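Local coordinates for protein SSD1 (Saccharomyces cerevisiae S288C, PDB 7AM1), which binds untranslated regions of messenger RNAs and represses their translation, acting as a non-enzymatic pseudonuclease member of the RNase II family, at residues Q187-V192 / Q712-L717; T313-I318 / V420-K425; D529-K534 / C705-Q710; V535-L540 / L843-P848. All blocks are in the same frame, centred on the assembly; numbering follows the deposited sequence.

Contact 1 (Q187-V192 / Q712-L717); sequences QSLLLV and QAIHLL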
loop_
_atom_site.group_PDB
_atom_site.type_symbol
_atom_site.label_atom_id
_atom_site.label_comp_id
_atom_site.label_asym_id
_atom_site.label_seq_id
_atom_site.Cartn_x
_atom_site.Cartn_y
_atom_site.Cartn_z
ATOM N N GLN A 187 -12.656 -5.413 -0.432
ATOM C CA GLN A 187 -12.072 -4.946 0.821
ATOM C C GLN A 187 -10.713 -4.274 0.639
ATOM O O GLN A 187 -10.077 -3.907 1.633
ATOM C CB GLN A 187 -11.981 -6.120 1.798
ATOM C CG GLN A 187 -13.372 -6.576 2.245
ATOM C CD GLN A 187 -13.356 -7.804 3.124
ATOM O OE1 GLN A 187 -12.426 -8.607 3.072
ATOM N NE2 GLN A 187 -14.403 -7.970 3.928
ATOM N N SER A 188 -10.274 -4.069 -0.599
ATOM C CA SER A 188 -9.070 -3.300 -0.878
ATOM C C SER A 188 -9.386 -2.239 -1.925
ATOM O O SER A 188 -10.396 -2.308 -2.632
ATOM C CB SER A 188 -7.921 -4.200 -1.357
ATOM O OG SER A 188 -8.242 -4.809 -2.595
ATOM N N LEU A 189 -8.508 -1.241 -2.020
ATOM C CA LEU A 189 -8.769 -0.127 -2.924
ATOM C C LEU A 189 -8.615 -0.549 -4.379
ATOM O O LEU A 189 -9.462 -0.229 -5.222
ATOM C CB LEU A 189 -7.842 1.039 -2.585
ATOM C CG LEU A 189 -8.038 1.594 -1.172
ATOM C CD1 LEU A 189 -6.895 2.531 -0.814
ATOM C CD2 LEU A 189 -9.397 2.291 -1.042
ATOM N N LEU A 190 -7.548 -1.278 -4.690
ATOM C CA LEU A 190 -7.279 -1.797 -6.024
ATOM C C LEU A 190 -7.537 -3.305 -6.035
ATOM O O LEU A 190 -7.956 -3.894 -5.036
ATOM C CB LEU A 190 -5.844 -1.470 -6.444
ATOM C CG LEU A 190 -5.405 -0.007 -6.287
ATOM C CD1 LEU A 190 -3.951 0.173 -6.747
ATOM C CD2 LEU A 190 -6.326 0.958 -7.030
ATOM N N LEU A 191 -7.277 -3.934 -7.179
ATOM C CA LEU A 191 -7.454 -5.372 -7.348
ATOM C C LEU A 191 -6.101 -6.068 -7.370
ATOM O O LEU A 191 -5.216 -5.680 -8.138
ATOM C CB LEU A 191 -8.202 -5.700 -8.642
ATOM C CG LEU A 191 -9.681 -5.342 -8.740
ATOM C CD1 LEU A 191 -10.180 -5.661 -10.141
ATOM C CD2 LEU A 191 -10.487 -6.093 -7.690
ATOM N N VAL A 192 -5.965 -7.133 -6.577
ATOM C CA VAL A 192 -4.721 -7.892 -6.574
ATOM C C VAL A 192 -4.614 -8.631 -7.906
ATOM O O VAL A 192 -5.624 -9.005 -8.519
ATOM C CB VAL A 192 -4.651 -8.886 -5.396
ATOM C CG1 VAL A 192 -5.350 -8.324 -4.150
ATOM C CG2 VAL A 192 -5.169 -10.272 -5.785
ATOM N N GLN A 712 -5.963 0.188 4.744
ATOM C CA GLN A 712 -7.189 -0.369 5.306
ATOM C C GLN A 712 -8.033 0.721 5.949
ATOM O O GLN A 712 -9.265 0.701 5.853
ATOM C CB GLN A 712 -6.841 -1.460 6.314
ATOM C CG GLN A 712 -6.439 -2.772 5.653
ATOM C CD GLN A 712 -5.801 -3.754 6.618
ATOM O OE1 GLN A 712 -5.790 -3.542 7.831
ATOM N NE2 GLN A 712 -5.249 -4.832 6.077
ATOM N N ALA A 713 -7.386 1.672 6.623
ATOM C CA ALA A 713 -8.119 2.760 7.259
ATOM C C ALA A 713 -8.664 3.737 6.221
ATOM O O ALA A 713 -9.785 4.241 6.365
ATOM C CB ALA A 713 -7.215 3.468 8.267
ATOM N N ILE A 714 -7.897 4.013 5.165
ATOM C CA ILE A 714 -8.430 4.797 4.055
ATOM C C ILE A 714 -9.663 4.116 3.479
ATOM O O ILE A 714 -10.705 4.746 3.263
ATOM C CB ILE A 714 -7.360 4.997 2.968
ATOM C CG1 ILE A 714 -6.231 5.900 3.466
ATOM C CG2 ILE A 714 -8.001 5.555 1.713
ATOM C CD1 ILE A 714 -5.020 5.902 2.544
ATOM N N HIS A 715 -9.542 2.819 3.186
ATOM C CA HIS A 715 -10.635 2.076 2.575
ATOM C C HIS A 715 -11.882 2.145 3.436
ATOM O O HIS A 715 -12.995 2.318 2.927
ATOM C CB HIS A 715 -10.201 0.624 2.366
ATOM C CG HIS A 715 -11.282 -0.270 1.845
ATOM N ND1 HIS A 715 -12.165 -0.926 2.675
ATOM C CD2 HIS A 715 -11.613 -0.629 0.582
ATOM C CE1 HIS A 715 -13.000 -1.644 1.945
ATOM N NE2 HIS A 715 -12.686 -1.482 0.672
ATOM N N LEU A 716 -11.706 2.034 4.751
ATOM C CA LEU A 716 -12.831 2.079 5.674
ATOM C C LEU A 716 -13.549 3.420 5.587
ATOM O O LEU A 716 -14.773 3.473 5.423
ATOM C CB LEU A 716 -12.322 1.808 7.089
ATOM C CG LEU A 716 -13.298 1.794 8.258
ATOM C CD1 LEU A 716 -14.293 0.644 8.093
ATOM C CD2 LEU A 716 -12.531 1.674 9.570
ATOM N N LEU A 717 -12.799 4.520 5.687
ATOM C CA LEU A 717 -13.413 5.841 5.646
ATOM C C LEU A 717 -13.979 6.157 4.270
ATOM O O LEU A 717 -14.997 6.851 4.166
ATOM C CB LEU A 717 -12.391 6.897 6.051
ATOM C CG LEU A 717 -12.887 8.334 6.187
ATOM C CD1 LEU A 717 -14.101 8.411 7.096
ATOM C CD2 LEU A 717 -11.758 9.225 6.701
#
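The imidazole of His715 lies against the Gln187-Ser188 peptide. Gln187 O sits 3.6 Å above the ring plane of His715, over its centre, and Gln187 C comes within 3.4 Å of His715 NE2, making this a flat contact of peptide on aromatic face. At the ring's edge Leu189 supplies one methyl, with CD2 3.8 Å from His715 CA and 3.9 Å from His715 CB. Its other methyl, CD1, reaches Ile714 CG2 at 4.1 Å; the Leu189 and Ile714 side chains cross at about a right angle. The CB of His715 faces the loop, and chi1 of 175° sets CG anti to the backbone N. Here the long helix 689-725 meets the loop between helix 175-186 and strand 206-214, the last in sequence of the five strands of a small sheet consistent with the first cold-shock domain of the RNase II family. A polar bond fixes the ring's rotation: His715 NE2 donates to the carbonyl of Gly186, the last residue of helix 175-186. The C-terminal end of that helix would, if anything, favour a proton on NE2. Within the loop, Ser188 OG donates to Leu190 O at 2.6 Å, linking Ser188 to the carbonyl two residues on. Further out, Lys757 NZ takes Ser188 O, Glu756 OE1 accepts from Leu191 N, and Leu904 packs on His715, so strands 755-760 and 903-908 flank the loop.

Contact 2 (T313-I318 / V420-K425); sequences TEIDSI and VFMPQK. With 1PE (pentaethylene glycol), chain E.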
loop_
_atom_site.group_PDB
_atom_site.type_symbol
_atom_site.label_atom_id
_atom_site.label_comp_id
_atom_site.label_asym_id
_atom_site.label_seq_id
_atom_site.Cartn_x
_atom_site.Cartn_y
_atom_site.Cartn_z
ATOM N N THR A 313 -13.473 0.491 17.549
ATOM C CA THR A 313 -13.061 -0.901 17.422
ATOM C C THR A 313 -12.543 -1.191 16.021
ATOM O O THR A 313 -11.580 -1.948 15.851
ATOM C CB THR A 313 -14.231 -1.829 17.755
ATOM O OG1 THR A 313 -14.676 -1.586 19.096
ATOM C CG2 THR A 313 -13.819 -3.292 17.616
ATOM N N GLU A 314 -13.169 -0.596 15.002
ATOM C CA GLU A 314 -12.712 -0.794 13.631
ATOM C C GLU A 314 -11.249 -0.399 13.476
ATOM O O GLU A 314 -10.470 -1.112 12.833
ATOM C CB GLU A 314 -13.591 0.008 12.672
ATOM C CG GLU A 314 -14.982 -0.583 12.463
ATOM C CD GLU A 314 -15.888 0.317 11.638
ATOM O OE1 GLU A 314 -15.680 1.551 11.651
ATOM O OE2 GLU A 314 -16.815 -0.209 10.983
ATOM N N ILE A 315 -10.856 0.733 14.065
ATOM C CA ILE A 315 -9.476 1.192 13.951
ATOM C C ILE A 315 -8.561 0.349 14.830
ATOM O O ILE A 315 -7.465 -0.045 14.413
ATOM C CB ILE A 315 -9.374 2.685 14.309
ATOM C CG1 ILE A 315 -10.297 3.513 13.415
ATOM C CG2 ILE A 315 -7.919 3.160 14.201
ATOM C CD1 ILE A 315 -10.034 3.357 11.930
ATOM N N ASP A 316 -8.986 0.075 16.065
ATOM C CA ASP A 316 -8.207 -0.796 16.938
ATOM C C ASP A 316 -7.955 -2.143 16.273
ATOM O O ASP A 316 -6.853 -2.696 16.364
ATOM C CB ASP A 316 -8.940 -0.971 18.268
ATOM C CG ASP A 316 -8.052 -1.524 19.363
ATOM O OD1 ASP A 316 -6.853 -1.755 19.108
ATOM O OD2 ASP A 316 -8.559 -1.725 20.488
ATOM N N SER A 317 -8.963 -2.673 15.575
ATOM C CA SER A 317 -8.823 -3.969 14.919
ATOM C C SER A 317 -7.826 -3.905 13.770
ATOM O O SER A 317 -7.046 -4.843 13.563
ATOM C CB SER A 317 -10.184 -4.445 14.414
ATOM O OG SER A 317 -10.046 -5.590 13.594
ATOM N N ILE A 318 -7.842 -2.810 13.007
ATOM C CA ILE A 318 -6.858 -2.633 11.944
ATOM C C ILE A 318 -5.453 -2.605 12.525
ATOM O O ILE A 318 -4.531 -3.230 11.987
ATOM C CB ILE A 318 -7.160 -1.354 11.136
ATOM C CG1 ILE A 318 -8.417 -1.566 10.290
ATOM C CG2 ILE A 318 -5.946 -0.959 10.275
ATOM C CD1 ILE A 318 -8.983 -0.307 9.686
ATOM N N VAL A 420 2.444 4.706 12.400
ATOM C CA VAL A 420 1.307 4.375 11.554
ATOM C C VAL A 420 0.500 5.642 11.327
ATOM O O VAL A 420 0.168 6.351 12.285
ATOM C CB VAL A 420 0.426 3.279 12.177
ATOM C CG1 VAL A 420 -0.675 2.882 11.208
ATOM C CG2 VAL A 420 1.268 2.073 12.568
ATOM N N PHE A 421 0.186 5.928 10.066
ATOM C CA PHE A 421 -0.592 7.105 9.701
ATOM C C PHE A 421 -1.875 6.659 9.015
ATOM O O PHE A 421 -1.838 6.035 7.949
ATOM C CB PHE A 421 0.226 8.037 8.810
ATOM C CG PHE A 421 1.505 8.487 9.446
ATOM C CD1 PHE A 421 1.534 9.612 10.252
ATOM C CD2 PHE A 421 2.672 7.765 9.268
ATOM C CE1 PHE A 421 2.707 10.022 10.846
ATOM C CE2 PHE A 421 3.854 8.176 9.862
ATOM C CZ PHE A 421 3.867 9.300 10.656
ATOM N N MET A 422 -3.003 6.965 9.643
ATOM C CA MET A 422 -4.328 6.701 9.118
ATOM C C MET A 422 -5.112 8.004 9.080
ATOM O O MET A 422 -4.831 8.918 9.861
ATOM C CB MET A 422 -5.060 5.678 9.989
ATOM C CG MET A 422 -4.363 4.331 10.021
ATOM S SD MET A 422 -4.951 3.237 11.319
ATOM C CE MET A 422 -4.431 4.114 12.790
ATOM N N PRO A 423 -6.091 8.133 8.182
ATOM C CA PRO A 423 -6.886 9.372 8.179
ATOM C C PRO A 423 -7.512 9.657 9.532
ATOM O O PRO A 423 -7.596 10.821 9.947
ATOM C CB PRO A 423 -7.950 9.104 7.102
ATOM C CG PRO A 423 -7.360 8.020 6.235
ATOM C CD PRO A 423 -6.535 7.177 7.150
ATOM N N GLN A 424 -7.938 8.608 10.239
ATOM C CA GLN A 424 -8.649 8.738 11.501
ATOM C C GLN A 424 -7.725 8.925 12.696
ATOM O O GLN A 424 -8.155 9.481 13.714
ATOM C CB GLN A 424 -9.497 7.489 11.776
ATOM C CG GLN A 424 -10.477 7.113 10.697
ATOM C CD GLN A 424 -9.845 6.268 9.620
ATOM O OE1 GLN A 424 -8.638 6.338 9.398
ATOM N NE2 GLN A 424 -10.654 5.455 8.951
ATOM N N LYS A 425 -6.479 8.471 12.604
ATOM C CA LYS A 425 -5.621 8.399 13.775
ATOM C C LYS A 425 -4.181 8.228 13.325
ATOM O O LYS A 425 -3.911 7.771 12.212
ATOM C CB LYS A 425 -6.035 7.206 14.652
ATOM C CG LYS A 425 -5.775 7.339 16.137
ATOM C CD LYS A 425 -5.590 5.960 16.768
ATOM C CE LYS A 425 -5.436 6.046 18.282
ATOM N NZ LYS A 425 -5.436 4.705 18.936
HETATM C C15 1PE E . -8.961 3.444 18.432
HETATM O OH6 1PE E . -8.395 4.680 18.763
HETATM C C16 1PE E . -9.463 6.333 17.391
HETATM C C26 1PE E . -9.303 5.746 18.792
HETATM O OH7 1PE E . -9.225 7.714 17.431
#
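Ile315, on helix 311-321, and Gln424, in the tight turn between strands 420-421 and 426-427, bring their CA atoms to 8.0 Å, the nearest backbone approach across the contact. The turn is closed by paired main-chain bonds, Met422 N to Lys425 O at 2.8 Å and Lys425 N to Met422 O at 3.2 Å, leaving Pro423 and Gln424 at its tip. Ile315 carries most of the packing with two different methyls. Its CD1 rests on the Gln424 amide, 3.7 Å from NE2 of Gln424 and equally far from its CD. Its CG2 meets the end of Met422, 3.9 Å from CE, the Ile315 and Met422 side chains sliding past each other in opposite directions. A bend at chi3 (-66°) swings Met422 CE to that meeting point, while SD faces Ile318 CG2 at 4.4 Å. The Gln424 amide is also occupied on its polar side, NE2 donating to Ala713 O of helix 689-725. At the solvent side Lys425 runs out extended, and its NZ donates to OH6 of a pentaethylene glycol at 3.0 Å, a molecule probably left from crystallisation. Asp316 turns instead to Arg320 in a salt bridge. What results is an interdomain seam: a helix of the second cold-shock domain laid by its apolar side on a two-residue beta hairpin of the RNB domain.

Contact 3 (D529-K534 / C705-Q710); sequences DDEKVK and CAYQAQ
Gln710, on helix 689-725, takes hold of the main chain of Lys532 at both its N-H and its C=O, a two-bond side-chain-to-backbone grip on the RNB-domain loop. Gln710 NE2 donates to Lys532 O at 2.8 Å with an N-H...O angle of 155°, the acceptor lying close to the amide plane. In return Lys532 N donates to Gln710 OE1 on an in-plane lone pair, a longer and less straight bond (3.2 Å, 143°). Together they settle which end of the amide is oxygen, and NE2 gives a further bond to Phe421 O. Van der Waals contact comes mainly from the aliphatic stem of Glu531. Its CG lies 3.6 Å from Tyr707 CA, near the ring plane at its edge, and its CB packs on the amide, 3.8 Å from Gln710 NE2. The bend at chi2 (83°) turns the chain to lay CD beside the helix. The cations that meet the acids lie outside the two segments: Glu531 OE1 pairs with Arg633 and OE2 with Lys703, so two cations flank the buried carboxylate and would offset its charge. Lys703 is shared with Asp530 OD1, the same oxygen that accepts a weak bond from Glu531 N. On the helix side, Ala706 CB stands 4.0 Å from Glu531 OE2.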
loop_
_atom_site.group_PDB
_atom_site.type_symbol
_atom_site.label_atom_id
_atom_site.label_comp_id
_atom_site.label_asym_id
_atom_site.label_seq_id
_atom_site.Cartn_x
_atom_site.Cartn_y
_atom_site.Cartn_z
ATOM N N ASP A 529 7.666 2.324 -1.755
ATOM C CA ASP A 529 8.808 2.563 -0.886
ATOM C C ASP A 529 8.432 3.060 0.500
ATOM O O ASP A 529 9.105 2.707 1.469
ATOM C CB ASP A 529 9.774 3.578 -1.502
ATOM C CG ASP A 529 11.062 3.679 -0.716
ATOM O OD1 ASP A 529 11.818 2.683 -0.717
ATOM O OD2 ASP A 529 11.303 4.730 -0.081
ATOM N N ASP A 530 7.357 3.829 0.633
ATOM C CA ASP A 530 7.095 4.531 1.880
ATOM C C ASP A 530 5.598 4.765 1.999
ATOM O O ASP A 530 4.838 4.560 1.051
ATOM C CB ASP A 530 7.886 5.848 1.906
ATOM C CG ASP A 530 8.159 6.357 3.304
ATOM O OD1 ASP A 530 7.896 5.635 4.286
ATOM O OD2 ASP A 530 8.639 7.510 3.410
ATOM N N GLU A 531 5.176 5.186 3.186
ATOM C CA GLU A 531 3.786 5.533 3.432
ATOM C C GLU A 531 3.630 7.043 3.556
ATOM O O GLU A 531 4.566 7.758 3.923
ATOM C CB GLU A 531 3.263 4.868 4.708
ATOM C CG GLU A 531 3.437 3.355 4.749
ATOM C CD GLU A 531 4.816 2.929 5.209
ATOM O OE1 GLU A 531 5.520 2.262 4.422
ATOM O OE2 GLU A 531 5.200 3.268 6.355
ATOM N N LYS A 532 2.412 7.511 3.295
ATOM C CA LYS A 532 2.091 8.915 3.495
ATOM C C LYS A 532 2.076 9.230 4.985
ATOM O O LYS A 532 1.733 8.386 5.819
ATOM C CB LYS A 532 0.725 9.257 2.901
ATOM C CG LYS A 532 0.653 9.253 1.388
ATOM C CD LYS A 532 -0.713 9.758 0.928
ATOM C CE LYS A 532 -0.780 9.893 -0.580
ATOM N NZ LYS A 532 -2.148 10.266 -1.024
ATOM N N VAL A 533 2.467 10.461 5.312
ATOM C CA VAL A 533 2.371 10.987 6.669
ATOM C C VAL A 533 1.031 11.702 6.787
ATOM O O VAL A 533 0.205 11.365 7.641
ATOM C CB VAL A 533 3.547 11.928 6.990
ATOM C CG1 VAL A 533 3.338 12.617 8.334
ATOM C CG2 VAL A 533 4.859 11.156 6.975
ATOM N N LYS A 534 0.804 12.694 5.928
ATOM C CA LYS A 534 -0.526 13.272 5.766
ATOM C C LYS A 534 -1.287 12.376 4.799
ATOM O O LYS A 534 -0.921 12.274 3.625
ATOM C CB LYS A 534 -0.447 14.704 5.248
ATOM C CG LYS A 534 -1.742 15.500 5.435
ATOM C CD LYS A 534 -2.792 15.205 4.379
ATOM C CE LYS A 534 -4.159 15.772 4.784
ATOM N NZ LYS A 534 -4.911 14.868 5.710
ATOM N N CYS A 705 3.309 -3.712 7.520
ATOM C CA CYS A 705 2.103 -3.660 8.337
ATOM C C CYS A 705 1.573 -2.236 8.460
ATOM O O CYS A 705 0.354 -2.022 8.438
ATOM C CB CYS A 705 2.387 -4.245 9.722
ATOM S SG CYS A 705 2.507 -6.067 9.777
ATOM N N ALA A 706 2.465 -1.250 8.620
ATOM C CA ALA A 706 2.023 0.141 8.705
ATOM C C ALA A 706 1.385 0.587 7.397
ATOM O O ALA A 706 0.426 1.366 7.397
ATOM C CB ALA A 706 3.194 1.060 9.062
ATOM N N TYR A 707 1.928 0.126 6.270
ATOM C CA TYR A 707 1.324 0.392 4.969
ATOM C C TYR A 707 -0.065 -0.227 4.876
ATOM O O TYR A 707 -1.032 0.434 4.479
ATOM C CB TYR A 707 2.244 -0.157 3.877
ATOM C CG TYR A 707 1.644 -0.259 2.496
ATOM C CD1 TYR A 707 1.520 0.859 1.688
ATOM C CD2 TYR A 707 1.233 -1.482 1.985
ATOM C CE1 TYR A 707 0.981 0.768 0.415
ATOM C CE2 TYR A 707 0.694 -1.584 0.714
ATOM C CZ TYR A 707 0.575 -0.456 -0.068
ATOM O OH TYR A 707 0.051 -0.548 -1.333
ATOM N N GLN A 708 -0.187 -1.500 5.249
ATOM C CA GLN A 708 -1.486 -2.160 5.184
ATOM C C GLN A 708 -2.502 -1.457 6.074
ATOM O O GLN A 708 -3.656 -1.258 5.677
ATOM C CB GLN A 708 -1.339 -3.628 5.579
ATOM C CG GLN A 708 -0.484 -4.423 4.600
ATOM C CD GLN A 708 -0.182 -5.845 5.052
ATOM O OE1 GLN A 708 0.182 -6.689 4.234
ATOM N NE2 GLN A 708 -0.316 -6.112 6.351
ATOM N N ALA A 709 -2.089 -1.067 7.283
ATOM C CA ALA A 709 -2.989 -0.348 8.174
ATOM C C ALA A 709 -3.456 0.955 7.541
ATOM O O ALA A 709 -4.647 1.288 7.592
ATOM C CB ALA A 709 -2.296 -0.074 9.510
ATOM N N GLN A 710 -2.537 1.694 6.916
ATOM C CA GLN A 710 -2.904 2.975 6.328
ATOM C C GLN A 710 -3.959 2.796 5.242
ATOM O O GLN A 710 -4.988 3.481 5.246
ATOM C CB GLN A 710 -1.658 3.677 5.783
ATOM C CG GLN A 710 -1.962 4.895 4.915
ATOM C CD GLN A 710 -0.729 5.739 4.643
ATOM O OE1 GLN A 710 -0.330 5.940 3.494
ATOM N NE2 GLN A 710 -0.125 6.249 5.706
#

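Contact 4 (V535-L540 / L843-P848); sequences VDLNIL and LHLTVP
Two irregular stretches meet here, the RNB-domain loop between helices 523-529 and 544-568 and the chain leaving helix 834-842, with Leu537 and Leu845 at the point of contact. Helix 834-842 ends in a Schellman motif, His844 taking a positive phi, after which the chain passes along the RNB loop. Leu845 enters first: its CD2 methyl closes to 3.3 Å from Val535 O and lies near the Leu537 main chain. Its CD1 is a looser neighbour, 4.5 Å from Leu537 CD1. Leu537 answers with CD2, which is 3.9 Å from Thr846 O and 3.9 Å from Pro848 CD, the leucine and the proline crossing obliquely. Beside this apolar patch, two waters bridge the segments. One links a carboxylate to a carbonyl, donating to Asp536 OD1 at 3.0 Å and to His844 O at 2.7 Å, while Asp536 OD2 is held in a salt bridge by Lys532. The other joins backbone to backbone, accepting from Leu537 N at 2.9 Å and from Thr846 N at 3.1 Å. Just beyond, Asn538 OD1 accepts from Leu540 N in an Asx turn, while its ND2 bonds to Pro751 O. The polar groups facing each other through each water are alike, acceptor against acceptor and N-H against N-H. Neither pair could bond directly, and a water that donates twice in one place and accepts twice in the other reconciles them.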
loop_
_atom_site.group_PDB
_atom_site.type_symbol
_atom_site.label_atom_id
_atom_site.label_comp_id
_atom_site.label_asym_id
_atom_site.label_seq_id
_atom_site.Cartn_x
_atom_site.Cartn_y
_atom_site.Cartn_z
ATOM N N VAL A 535 -2.325 11.717 5.279
ATOM C CA VAL A 535 -3.026 10.727 4.471
ATOM C C VAL A 535 -4.195 11.385 3.754
ATOM O O VAL A 535 -4.905 12.226 4.318
ATOM C CB VAL A 535 -3.497 9.544 5.338
ATOM C CG1 VAL A 535 -3.940 8.397 4.454
ATOM C CG2 VAL A 535 -2.386 9.084 6.278
ATOM N N ASP A 536 -4.404 10.983 2.507
ATOM C CA ASP A 536 -5.529 11.441 1.712
ATOM C C ASP A 536 -6.523 10.305 1.521
ATOM O O ASP A 536 -6.159 9.126 1.555
ATOM C CB ASP A 536 -5.075 11.944 0.341
ATOM C CG ASP A 536 -3.920 12.908 0.430
ATOM O OD1 ASP A 536 -4.081 13.964 1.073
ATOM O OD2 ASP A 536 -2.848 12.602 -0.128
ATOM N N LEU A 537 -7.789 10.677 1.335
ATOM C CA LEU A 537 -8.811 9.692 1.002
ATOM C C LEU A 537 -8.527 9.031 -0.340
ATOM O O LEU A 537 -8.983 7.909 -0.578
ATOM C CB LEU A 537 -10.181 10.362 1.001
ATOM C CG LEU A 537 -11.391 9.552 1.460
ATOM C CD1 LEU A 537 -11.195 8.979 2.863
ATOM C CD2 LEU A 537 -12.638 10.450 1.390
ATOM N N ASN A 538 -7.779 9.693 -1.213
ATOM C CA ASN A 538 -7.425 9.152 -2.520
ATOM C C ASN A 538 -5.931 8.860 -2.537
ATOM O O ASN A 538 -5.114 9.783 -2.438
ATOM C CB ASN A 538 -7.805 10.129 -3.631
ATOM C CG ASN A 538 -7.693 9.518 -5.011
ATOM O OD1 ASN A 538 -7.030 8.498 -5.200
ATOM N ND2 ASN A 538 -8.350 10.135 -5.986
ATOM N N ILE A 539 -5.574 7.579 -2.663
ATOM C CA ILE A 539 -4.169 7.195 -2.677
ATOM C C ILE A 539 -3.433 7.784 -3.872
ATOM O O ILE A 539 -2.198 7.813 -3.886
ATOM C CB ILE A 539 -4.026 5.659 -2.664
ATOM C CG1 ILE A 539 -4.806 5.026 -3.818
ATOM C CG2 ILE A 539 -4.505 5.096 -1.338
ATOM C CD1 ILE A 539 -4.464 3.560 -4.044
ATOM N N LEU A 540 -4.160 8.253 -4.884
ATOM C CA LEU A 540 -3.518 8.836 -6.056
ATOM C C LEU A 540 -3.077 10.278 -5.834
ATOM O O LEU A 540 -2.272 10.791 -6.618
ATOM C CB LEU A 540 -4.471 8.766 -7.251
ATOM C CG LEU A 540 -4.878 7.364 -7.707
ATOM C CD1 LEU A 540 -5.920 7.443 -8.825
ATOM C CD2 LEU A 540 -3.664 6.562 -8.161
ATOM N N LEU A 843 -10.367 16.320 9.776
ATOM C CA LEU A 843 -9.246 15.476 9.382
ATOM C C LEU A 843 -8.473 16.035 8.194
ATOM O O LEU A 843 -7.510 15.399 7.748
ATOM C CB LEU A 843 -9.753 14.071 9.053
ATOM C CG LEU A 843 -10.499 13.365 10.189
ATOM C CD1 LEU A 843 -11.094 12.045 9.721
ATOM C CD2 LEU A 843 -9.577 13.139 11.373
ATOM N N HIS A 844 -8.870 17.195 7.670
ATOM C CA HIS A 844 -8.207 17.799 6.515
ATOM C C HIS A 844 -8.210 16.844 5.324
ATOM O O HIS A 844 -7.200 16.654 4.643
ATOM C CB HIS A 844 -6.786 18.248 6.865
ATOM C CG HIS A 844 -6.735 19.290 7.940
ATOM N ND1 HIS A 844 -6.697 18.978 9.282
ATOM C CD2 HIS A 844 -6.732 20.643 7.869
ATOM C CE1 HIS A 844 -6.666 20.092 9.991
ATOM N NE2 HIS A 844 -6.685 21.117 9.157
ATOM N N LEU A 845 -9.365 16.233 5.083
ATOM C CA LEU A 845 -9.586 15.364 3.938
ATOM C C LEU A 845 -10.514 16.055 2.946
ATOM O O LEU A 845 -11.211 17.016 3.283
ATOM C CB LEU A 845 -10.181 14.026 4.381
ATOM C CG LEU A 845 -9.368 13.235 5.407
ATOM C CD1 LEU A 845 -10.199 12.083 5.963
ATOM C CD2 LEU A 845 -8.090 12.714 4.789
ATOM N N THR A 846 -10.531 15.545 1.716
ATOM C CA THR A 846 -11.307 16.131 0.629
ATOM C C THR A 846 -12.356 15.140 0.145
ATOM O O THR A 846 -12.048 13.968 -0.095
ATOM C CB THR A 846 -10.392 16.543 -0.529
ATOM O OG1 THR A 846 -9.487 17.556 -0.079
ATOM C CG2 THR A 846 -11.200 17.084 -1.702
ATOM N N VAL A 847 -13.590 15.617 -0.004
ATOM C CA VAL A 847 -14.684 14.759 -0.474
ATOM C C VAL A 847 -14.393 14.313 -1.902
ATOM O O VAL A 847 -14.015 15.149 -2.745
ATOM C CB VAL A 847 -16.028 15.511 -0.406
ATOM C CG1 VAL A 847 -17.172 14.591 -0.830
ATOM C CG2 VAL A 847 -16.278 16.072 0.992
ATOM N N PRO A 848 -14.571 13.038 -2.248
ATOM C CA PRO A 848 -14.360 12.630 -3.642
ATOM C C PRO A 848 -15.324 13.341 -4.583
ATOM O O PRO A 848 -16.470 13.633 -4.235
ATOM C CB PRO A 848 -14.613 11.117 -3.616
ATOM C CG PRO A 848 -14.438 10.719 -2.186
ATOM C CD PRO A 848 -14.913 11.893 -1.387
HETATM O O HOH W 1 -6.390 15.071 2.565
HETATM O O HOH W 2 -8.362 13.494 0.847
#

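Contacts 1 and 3 use successive turns of helix 689-725, their centres 13 Å apart, and the hairpin of contact 2 bonds to both helix segments. Contact 4 continues the loop of contact 3 and packs on the helix of contact 1, with Val535 CG1 3.3 Å from Ile714 CD1 and Leu845 CD1 3.3 Å from Leu717 CD2. Pro423 of contact 2 packs on contact 4, its CB 3.9 Å from Leu845 CD1. The side chains of Ser188 (contact 1) and Tyr707 (contact 3) each lie about 4 Å from a bound pentaethylene glycol, probably from crystallisation, as Lys425 bonds to one in contact 2. Contact 4 crosses contacts 1 and 3 along the chain, so segments far apart in sequence gather around one helix.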